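Local structure of RNase NGR3 (Nicotiana glutinosa, 1VD3) at residues T143-S146 and I147-I151; S63-E66 and S67-S70; L117-R120 and K121-N124; T135-N138 and G139-T143. The protein binds the nucleotide 2'-UMP in its pocket and, as a member of the RNase T2 family, probably cleaves RNA. One frame throughout, in Å; residues are numbered along the deposited sequence.

Interaction 1 (T143-S146 and I147-I151); sequences TLES and IKKAI
K149 folds back one turn along the helix to reach E145. K149 CB sits 3.4 Å from E145 O, and CG, turned beside the backbone N and anti to the carbonyl carbon (chi1 -68°), stays close to the same oxygen. CD moves off it, and CE comes alongside E145 OE1. A bend in the last torsion (chi4 63°) then swings NZ inward, 2.5 Å from E145 OE1. This very short salt bridge uses the anti lone pair of OE1, and the bend in the E145 chain brings the carboxylate up to meet it. All this happens in the first turns of helix 144-155, whose N-cap is T143: T143 OG1 takes the N-H of S146 at 3.0 Å. S146 returns a bond of its own, with OG donating to T143 O at 2.8 Å, so cap and first turn are tied twice. Were S146 replaced by an alanine, the N-H bond to T143 OG1 could stay, but T143 O would probably lose the hydroxyl that reaches back to it. Further round, the aliphatic part of K148 crosses L144, with K148 CD 3.8 Å from L144 CG, before its two final bends carry NZ away. The helical backbone bonds K148 N to L144 O, K149 N to E145 O and A150 N to S146 O accompany these contacts. I147 and A150 turn onto L129 of helix 125-131, while L144 packs against I161 and I203.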
loop_
_atom_site.group_PDB
_atom_site.type_symbol
_atom_site.label_atom_id
_atom_site.label_comp_id
_atom_site.label_asym_id
_atom_site.label_seq_id
_atom_site.Cartn_x
_atom_site.Cartn_y
_atom_site.Cartn_z
ATOM N N THR A 143 -19.582 -1.825 6.990
ATOM C CA THR A 143 -19.101 -1.645 8.348
ATOM C C THR A 143 -17.593 -1.834 8.274
ATOM O O THR A 143 -17.098 -2.612 7.458
ATOM C CB THR A 143 -19.674 -2.706 9.307
ATOM O OG1 THR A 143 -19.170 -3.997 8.946
ATOM C CG2 THR A 143 -21.194 -2.715 9.244
ATOM N N LEU A 144 -16.861 -1.115 9.112
ATOM C CA LEU A 144 -15.415 -1.245 9.129
ATOM C C LEU A 144 -15.042 -2.654 9.581
ATOM O O LEU A 144 -14.070 -3.239 9.105
ATOM C CB LEU A 144 -14.813 -0.213 10.085
ATOM C CG LEU A 144 -13.315 -0.330 10.358
ATOM C CD1 LEU A 144 -12.528 -0.101 9.073
ATOM C CD2 LEU A 144 -12.924 0.689 11.423
ATOM N N GLU A 145 -15.832 -3.200 10.502
ATOM C CA GLU A 145 -15.583 -4.539 11.031
ATOM C C GLU A 145 -15.596 -5.621 9.967
ATOM O O GLU A 145 -14.720 -6.486 9.944
ATOM C CB GLU A 145 -16.617 -4.892 12.110
ATOM C CG GLU A 145 -16.383 -4.221 13.447
ATOM C CD GLU A 145 -15.008 -4.524 14.011
ATOM O OE1 GLU A 145 -14.639 -5.716 14.082
ATOM O OE2 GLU A 145 -14.297 -3.567 14.386
ATOM N N SER A 146 -16.595 -5.581 9.093
ATOM C CA SER A 146 -16.711 -6.578 8.034
ATOM C C SER A 146 -15.480 -6.568 7.133
ATOM O O SER A 146 -14.987 -7.619 6.726
ATOM C CB SER A 146 -17.973 -6.331 7.200
ATOM O OG SER A 146 -17.898 -5.114 6.483
ATOM N N ILE A 147 -14.986 -5.373 6.829
ATOM C CA ILE A 147 -13.814 -5.219 5.978
ATOM C C ILE A 147 -12.558 -5.772 6.653
ATOM O O ILE A 147 -11.799 -6.531 6.047
ATOM C CB ILE A 147 -13.613 -3.732 5.619
ATOM C CG1 ILE A 147 -14.767 -3.272 4.721
ATOM C CG2 ILE A 147 -12.258 -3.521 4.941
ATOM C CD1 ILE A 147 -14.832 -1.772 4.507
ATOM N N LYS A 148 -12.341 -5.399 7.909
ATOM C CA LYS A 148 -11.173 -5.879 8.635
ATOM C C LYS A 148 -11.176 -7.401 8.786
ATOM O O LYS A 148 -10.154 -8.058 8.574
ATOM C CB LYS A 148 -11.098 -5.213 10.014
ATOM C CG LYS A 148 -10.763 -3.723 9.961
ATOM C CD LYS A 148 -10.857 -3.058 11.330
ATOM C CE LYS A 148 -9.867 -3.644 12.322
ATOM N NZ LYS A 148 -8.453 -3.445 11.904
ATOM N N LYS A 149 -12.325 -7.965 9.143
ATOM C CA LYS A 149 -12.425 -9.409 9.325
ATOM C C LYS A 149 -12.233 -10.168 8.022
ATOM O O LYS A 149 -11.612 -11.233 8.001
ATOM C CB LYS A 149 -13.775 -9.786 9.938
ATOM C CG LYS A 149 -13.959 -9.331 11.375
ATOM C CD LYS A 149 -15.247 -9.905 11.955
ATOM C CE LYS A 149 -15.488 -9.423 13.375
ATOM N NZ LYS A 149 -15.675 -7.946 13.430
ATOM N N ALA A 150 -12.766 -9.621 6.936
ATOM C CA ALA A 150 -12.643 -10.263 5.634
ATOM C C ALA A 150 -11.178 -10.360 5.219
ATOM O O ALA A 150 -10.735 -11.381 4.688
ATOM C CB ALA A 150 -13.431 -9.486 4.592
ATOM N N ILE A 151 -10.428 -9.290 5.450
ATOM C CA ILE A 151 -9.011 -9.282 5.105
ATOM C C ILE A 151 -8.271 -10.219 6.054
ATOM O O ILE A 151 -7.404 -10.993 5.641
ATOM C CB ILE A 151 -8.414 -7.855 5.224
ATOM C CG1 ILE A 151 -9.035 -6.950 4.156
ATOM C CG2 ILE A 151 -6.895 -7.909 5.081
ATOM C CD1 ILE A 151 -8.646 -5.499 4.253
#

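Interaction 2 (S63-E66 and S67-S70); sequences SLDE and SEIS
D65 and S67 meet through a carboxylate and a hydroxyl. D65 CG stands anti to its own nitrogen (chi1 170°), which brings both oxygens round towards the residues that follow. S67 OG, lodged between its backbone N and carbonyl carbon (chi1 66°), comes equally near the two, 2.6 Å from D65 OD1 and 2.6 Å from D65 OD2; the hydrogen bond goes to OD1, on its syn side and somewhat out of the carboxylate plane. D65 OD1 also receives a weak bond from S67 N at 3.4 Å, consistent with a loosely closed Asx turn. On top of it two beta turns overlap: E68 N donates to D65 O and I69 N to E66 O at 3.0 Å, both from above the carbonyl planes, winding the chain tightly in the loop before helix 73-79. The extended E68 chain crosses D65 at roughly a right angle, with E68 CG passing 3.0 Å from D65 OD2. E68 OE2 ends 2.8 Å from D65 OD2, the two carboxylates being turned 62° apart. Two negative groups so close would repel, which is likely to favour a proton on one of them. I69 CG1 lies against E66 O, and S70 OG bonds S67 O at 2.7 Å. The turn is fastened to helix 109-123, where E109 OE1 accepts D65 N and R110 NH1 donates to E68 O. L64 tucks between F113 of that helix and W94 and W98 of helix 91-102.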
loop_
_atom_site.group_PDB
_atom_site.type_symbol
_atom_site.label_atom_id
_atom_site.label_comp_id
_atom_site.label_asym_id
_atom_site.label_seq_id
_atom_site.Cartn_x
_atom_site.Cartn_y
_atom_site.Cartn_z
ATOM N N SER A 63 21.108 5.393 -5.587
ATOM C CA SER A 63 19.990 5.748 -6.452
ATOM C C SER A 63 19.345 4.498 -7.042
ATOM O O SER A 63 19.955 3.428 -7.073
ATOM C CB SER A 63 20.470 6.657 -7.584
ATOM O OG SER A 63 21.449 6.001 -8.369
ATOM N N LEU A 64 18.111 4.641 -7.514
ATOM C CA LEU A 64 17.385 3.525 -8.105
ATOM C C LEU A 64 17.933 3.184 -9.484
ATOM O O LEU A 64 17.994 4.042 -10.364
ATOM C CB LEU A 64 15.898 3.863 -8.237
ATOM C CG LEU A 64 15.021 2.753 -8.827
ATOM C CD1 LEU A 64 14.829 1.662 -7.784
ATOM C CD2 LEU A 64 13.673 3.313 -9.249
ATOM N N ASP A 65 18.333 1.929 -9.664
ATOM C CA ASP A 65 18.847 1.466 -10.947
ATOM C C ASP A 65 17.765 0.636 -11.622
ATOM O O ASP A 65 17.571 -0.537 -11.303
ATOM C CB ASP A 65 20.114 0.623 -10.763
ATOM C CG ASP A 65 20.543 -0.067 -12.048
ATOM O OD1 ASP A 65 20.419 0.548 -13.125
ATOM O OD2 ASP A 65 21.010 -1.223 -11.983
ATOM N N GLU A 66 17.060 1.267 -12.554
ATOM C CA GLU A 66 15.971 0.636 -13.288
ATOM C C GLU A 66 16.355 -0.638 -14.018
ATOM O O GLU A 66 15.527 -1.536 -14.185
ATOM C CB GLU A 66 15.404 1.619 -14.305
ATOM C CG GLU A 66 14.935 2.917 -13.709
ATOM C CD GLU A 66 14.534 3.903 -14.776
ATOM O OE1 GLU A 66 13.685 3.542 -15.618
ATOM O OE2 GLU A 66 15.072 5.032 -14.772
ATOM N N SER A 67 17.600 -0.716 -14.471
ATOM C CA SER A 67 18.054 -1.894 -15.192
ATOM C C SER A 67 17.864 -3.161 -14.367
ATOM O O SER A 67 17.591 -4.227 -14.912
ATOM C CB SER A 67 19.530 -1.750 -15.584
ATOM O OG SER A 67 20.376 -1.727 -14.445
ATOM N N GLU A 68 17.997 -3.042 -13.049
ATOM C CA GLU A 68 17.852 -4.197 -12.169
ATOM C C GLU A 68 16.428 -4.722 -12.039
ATOM O O GLU A 68 16.218 -5.864 -11.627
ATOM C CB GLU A 68 18.396 -3.863 -10.779
ATOM C CG GLU A 68 19.899 -3.685 -10.739
ATOM C CD GLU A 68 20.392 -3.204 -9.392
ATOM O OE1 GLU A 68 20.002 -3.801 -8.367
ATOM O OE2 GLU A 68 21.174 -2.235 -9.358
ATOM N N ILE A 69 15.447 -3.890 -12.379
ATOM C CA ILE A 69 14.049 -4.294 -12.284
ATOM C C ILE A 69 13.330 -4.091 -13.615
ATOM O O ILE A 69 12.103 -4.064 -13.671
ATOM C CB ILE A 69 13.314 -3.492 -11.186
ATOM C CG1 ILE A 69 13.420 -1.993 -11.476
ATOM C CG2 ILE A 69 13.908 -3.811 -9.818
ATOM C CD1 ILE A 69 12.602 -1.123 -10.529
ATOM N N SER A 70 14.116 -3.975 -14.681
ATOM C CA SER A 70 13.607 -3.759 -16.033
ATOM C C SER A 70 12.379 -4.586 -16.402
ATOM O O SER A 70 11.387 -4.054 -16.901
ATOM C CB SER A 70 14.715 -4.049 -17.049
ATOM O OG SER A 70 15.875 -3.297 -16.759
#

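Interaction 3 (L117-R120 and K121-N124); sequences LDFR and KKSN
K122 and F119 make an off-centre cation-pi pair. K122 runs fully extended and crosses the ring obliquely, its CD 4.1 Å from F119 CD2, and NZ ends 4.6 Å from the ring centroid and 27° off the normal. A water bridges the oppositely charged D118 and K121: it donates to D118 OD1 at 2.7 Å and accepts from K121 NZ at 2.8 Å. K121 turns only at its last torsion (chi4 61°), which folds NZ back to 3.8 Å from L117 CB. Q114 gives D118 OD1 a second donor. These residues form the last turns of helix 109-123, which lies against the central sheet of the RNase T2 fold: F119 and R120 touch F13, L117 and R120 touch I42, and F119 meets F187 edge to face. Backbone hydrogen bonds carry the helix to its end, from K121 N to L117 O through to N124 N, which still reaches R120 O at 3.2 Å. N124 itself then leaves helical angles with a positive phi (37°), just ahead of helix 125-131. Among side-chain polar groups, S123 OG lies 2.9 Å from R120 O and near F119 O as well, its proton not assignable between them, while Q15 NE2 donates to it. R120 sends NH1 to a salt bridge with D39, yet its NE is buried without a polar partner.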
loop_
_atom_site.group_PDB
_atom_site.type_symbol
_atom_site.label_atom_id
_atom_site.label_comp_id
_atom_site.label_asym_id
_atom_site.label_seq_id
_atom_site.Cartn_x
_atom_site.Cartn_y
_atom_site.Cartn_z
ATOM N N LEU A 117 5.715 -6.771 -4.649
ATOM C CA LEU A 117 4.826 -7.379 -5.629
ATOM C C LEU A 117 4.271 -8.703 -5.104
ATOM O O LEU A 117 3.074 -8.981 -5.242
ATOM C CB LEU A 117 5.572 -7.608 -6.953
ATOM C CG LEU A 117 6.020 -6.345 -7.699
ATOM C CD1 LEU A 117 6.879 -6.735 -8.889
ATOM C CD2 LEU A 117 4.804 -5.545 -8.155
ATOM N N ASP A 118 5.134 -9.515 -4.501
ATOM C CA ASP A 118 4.706 -10.804 -3.959
ATOM C C ASP A 118 3.693 -10.660 -2.829
ATOM O O ASP A 118 2.695 -11.380 -2.785
ATOM C CB ASP A 118 5.900 -11.613 -3.448
ATOM C CG ASP A 118 6.752 -12.180 -4.571
ATOM O OD1 ASP A 118 6.302 -12.156 -5.736
ATOM O OD2 ASP A 118 7.868 -12.662 -4.281
ATOM N N PHE A 119 3.945 -9.744 -1.902
ATOM C CA PHE A 119 3.013 -9.573 -0.799
ATOM C C PHE A 119 1.689 -8.956 -1.218
ATOM O O PHE A 119 0.667 -9.193 -0.578
ATOM C CB PHE A 119 3.672 -8.779 0.332
ATOM C CG PHE A 119 4.665 -9.591 1.112
ATOM C CD1 PHE A 119 6.030 -9.365 0.989
ATOM C CD2 PHE A 119 4.230 -10.630 1.927
ATOM C CE1 PHE A 119 6.949 -10.167 1.663
ATOM C CE2 PHE A 119 5.143 -11.439 2.606
ATOM C CZ PHE A 119 6.505 -11.206 2.472
ATOM N N ARG A 120 1.693 -8.167 -2.288
ATOM C CA ARG A 120 0.438 -7.589 -2.748
ATOM C C ARG A 120 -0.416 -8.761 -3.246
ATOM O O ARG A 120 -1.611 -8.859 -2.949
ATOM C CB ARG A 120 0.660 -6.603 -3.901
ATOM C CG ARG A 120 -0.576 -5.748 -4.195
ATOM C CD ARG A 120 -0.533 -5.143 -5.585
ATOM N NE ARG A 120 -0.689 -6.177 -6.604
ATOM C CZ ARG A 120 -1.858 -6.667 -7.006
ATOM N NH1 ARG A 120 -2.995 -6.211 -6.489
ATOM N NH2 ARG A 120 -1.889 -7.636 -7.909
ATOM N N LYS A 121 0.212 -9.660 -3.994
ATOM C CA LYS A 121 -0.499 -10.814 -4.534
ATOM C C LYS A 121 -0.964 -11.751 -3.423
ATOM O O LYS A 121 -2.100 -12.220 -3.430
ATOM C CB LYS A 121 0.397 -11.572 -5.520
ATOM C CG LYS A 121 0.796 -10.759 -6.743
ATOM C CD LYS A 121 1.677 -11.565 -7.694
ATOM C CE LYS A 121 1.991 -10.783 -8.967
ATOM N NZ LYS A 121 2.743 -9.520 -8.693
ATOM N N LYS A 122 -0.083 -12.020 -2.467
ATOM C CA LYS A 122 -0.418 -12.901 -1.356
ATOM C C LYS A 122 -1.568 -12.354 -0.515
ATOM O O LYS A 122 -2.466 -13.106 -0.126
ATOM C CB LYS A 122 0.806 -13.119 -0.467
ATOM C CG LYS A 122 1.947 -13.852 -1.150
ATOM C CD LYS A 122 3.168 -13.928 -0.246
ATOM C CE LYS A 122 4.336 -14.604 -0.947
ATOM N NZ LYS A 122 5.562 -14.618 -0.101
ATOM N N SER A 123 -1.547 -11.050 -0.237
ATOM C CA SER A 123 -2.599 -10.447 0.575
ATOM C C SER A 123 -3.947 -10.521 -0.134
ATOM O O SER A 123 -4.985 -10.549 0.514
ATOM C CB SER A 123 -2.250 -8.999 0.934
ATOM O OG SER A 123 -2.197 -8.174 -0.210
ATOM N N ASN A 124 -3.919 -10.529 -1.464
ATOM C CA ASN A 124 -5.132 -10.676 -2.274
ATOM C C ASN A 124 -6.338 -9.952 -1.666
ATOM O O ASN A 124 -7.406 -10.544 -1.494
ATOM C CB ASN A 124 -5.419 -12.180 -2.396
ATOM C CG ASN A 124 -6.313 -12.522 -3.566
ATOM O OD1 ASN A 124 -6.133 -12.014 -4.672
ATOM N ND2 ASN A 124 -7.272 -13.413 -3.332
HETATM O O HOH W 1 4.735 -11.245 -7.797
#

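Interaction 4 (T135-N138 and G139-T143); sequences TPRN and GEHYT
In the surface loop that joins helix 125-131 to helix 144-155 the chain doubles back, and R137 on one arm lies flat on H141 of the other, guanidinium stacked on imidazole. The turn between them includes an inverse gamma turn centred on E140, and H141 and Y142 form a classic beta bulge facing I203 of strand 202-205. The guanidinium and imidazole centres are 3.6 Å apart and their planes differ by 18°, with CZ above the middle of the H141 ring. R137 NH1 comes 3.3 Å from H141 NE2, but face to face, at an angle unfit for a hydrogen bond. The positive group on its face would probably disfavour a protonated imidazole. The Y142 ring, with H141 CD2 over the rim of one face, reaches across to the other arm: its OH donates to T135 O at 2.6 Å, in the carbonyl plane and on a lone pair (C=O...O angle 129°). R137 CG, held between its own N and carbonyl carbon (chi1 57°), sends CD past that hydroxyl, 3.4 Å from Y142 OH. With a phenylalanine at Y142 the ring would remain, but the link from its tip to T135 O would be lost and the two arms would probably be freer to part. G139 makes the corner with a backbone that would press a CB against N138 O, which calls for glycine; its N is bonded to E204 OE2. Inside the bend one water donates to R137 O at 2.6 Å and to G139 O at 2.9 Å.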
loop_
_atom_site.group_PDB
_atom_site.type_symbol
_atom_site.label_atom_id
_atom_site.label_comp_id
_atom_site.label_asym_id
_atom_site.label_seq_id
_atom_site.Cartn_x
_atom_site.Cartn_y
_atom_site.Cartn_z
ATOM N N THR A 135 -17.910 -5.353 -2.165
ATOM C CA THR A 135 -17.503 -4.892 -3.481
ATOM C C THR A 135 -17.665 -3.381 -3.609
ATOM O O THR A 135 -18.475 -2.767 -2.909
ATOM C CB THR A 135 -18.336 -5.590 -4.580
ATOM O OG1 THR A 135 -19.727 -5.345 -4.353
ATOM C CG2 THR A 135 -18.091 -7.095 -4.555
ATOM N N PRO A 136 -16.887 -2.759 -4.508
ATOM C CA PRO A 136 -16.939 -1.313 -4.730
ATOM C C PRO A 136 -18.323 -0.768 -5.085
ATOM O O PRO A 136 -19.031 -1.330 -5.918
ATOM C CB PRO A 136 -15.936 -1.104 -5.858
ATOM C CG PRO A 136 -14.938 -2.179 -5.617
ATOM C CD PRO A 136 -15.813 -3.367 -5.311
ATOM N N ARG A 137 -18.688 0.334 -4.440
ATOM C CA ARG A 137 -19.960 1.009 -4.667
ATOM C C ARG A 137 -19.932 2.318 -3.881
ATOM O O ARG A 137 -19.195 2.436 -2.905
ATOM C CB ARG A 137 -21.140 0.124 -4.230
ATOM C CG ARG A 137 -21.122 -0.347 -2.780
ATOM C CD ARG A 137 -22.250 -1.350 -2.501
ATOM N NE ARG A 137 -23.578 -0.751 -2.620
ATOM C CZ ARG A 137 -24.723 -1.424 -2.518
ATOM N NH1 ARG A 137 -24.716 -2.732 -2.293
ATOM N NH2 ARG A 137 -25.882 -0.789 -2.640
ATOM N N ASN A 138 -20.714 3.302 -4.316
ATOM C CA ASN A 138 -20.750 4.602 -3.646
ATOM C C ASN A 138 -21.521 4.586 -2.328
ATOM O O ASN A 138 -22.435 3.782 -2.141
ATOM C CB ASN A 138 -21.352 5.656 -4.581
ATOM C CG ASN A 138 -20.494 5.904 -5.810
ATOM O OD1 ASN A 138 -20.239 4.995 -6.598
ATOM N ND2 ASN A 138 -20.042 7.143 -5.976
ATOM N N GLY A 139 -21.137 5.480 -1.419
ATOM C CA GLY A 139 -21.795 5.572 -0.126
ATOM C C GLY A 139 -21.156 4.725 0.961
ATOM O O GLY A 139 -20.553 3.692 0.678
ATOM N N GLU A 140 -21.290 5.162 2.211
ATOM C CA GLU A 140 -20.728 4.429 3.346
ATOM C C GLU A 140 -21.635 3.228 3.604
ATOM O O GLU A 140 -22.423 3.209 4.553
ATOM C CB GLU A 140 -20.674 5.332 4.581
ATOM C CG GLU A 140 -20.116 6.724 4.299
ATOM C CD GLU A 140 -19.964 7.566 5.552
ATOM O OE1 GLU A 140 -20.854 7.504 6.426
ATOM O OE2 GLU A 140 -18.964 8.303 5.660
ATOM N N HIS A 141 -21.491 2.222 2.750
ATOM C CA HIS A 141 -22.304 1.015 2.787
ATOM C C HIS A 141 -21.759 -0.135 3.630
ATOM O O HIS A 141 -22.517 -1.024 4.024
ATOM C CB HIS A 141 -22.508 0.528 1.345
ATOM C CG HIS A 141 -23.462 -0.618 1.211
ATOM N ND1 HIS A 141 -24.830 -0.460 1.267
ATOM C CD2 HIS A 141 -23.244 -1.941 1.013
ATOM C CE1 HIS A 141 -25.415 -1.634 1.109
ATOM N NE2 HIS A 141 -24.475 -2.549 0.953
ATOM N N TYR A 142 -20.460 -0.122 3.920
ATOM C CA TYR A 142 -19.863 -1.217 4.676
ATOM C C TYR A 142 -19.356 -0.896 6.070
ATOM O O TYR A 142 -18.770 0.154 6.308
ATOM C CB TYR A 142 -18.703 -1.834 3.889
ATOM C CG TYR A 142 -19.081 -2.335 2.516
ATOM C CD1 TYR A 142 -18.800 -1.582 1.377
ATOM C CD2 TYR A 142 -19.735 -3.556 2.360
ATOM C CE1 TYR A 142 -19.163 -2.034 0.108
ATOM C CE2 TYR A 142 -20.103 -4.018 1.101
ATOM C CZ TYR A 142 -19.815 -3.253 -0.019
ATOM O OH TYR A 142 -20.188 -3.706 -1.258
ATOM N N THR A 143 -19.582 -1.825 6.990
ATOM C CA THR A 143 -19.101 -1.645 8.348
ATOM C C THR A 143 -17.593 -1.834 8.274
ATOM O O THR A 143 -17.098 -2.612 7.458
ATOM C CB THR A 143 -19.674 -2.706 9.307
ATOM O OG1 THR A 143 -19.170 -3.997 8.946
ATOM C CG2 THR A 143 -21.194 -2.715 9.244
HETATM O O HOH W 2 -19.146 1.477 -0.495
#

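Overall arrangement
Along the chain the order is interaction 2, interaction 3, interaction 4 and interaction 1, all in the RNase T2 fold. Interactions 4 and 1 run into each other: they share T143, where the loop ends and helix 144-155 begins, and I147 CD1 packs 3.9 Å from Y142 CB. Their centres are about 12 Å apart. Interaction 2 lies on the opposite side of the chain's centre, its centre about 37 Å from that of interaction 1. Interaction 3 sits between, about 21 Å from interaction 2 and 18 Å from interaction 1 by centres. Helix 109-123 carries interaction 3, and its beginning holds the turn of interaction 2, thus linking periphery and central sheet.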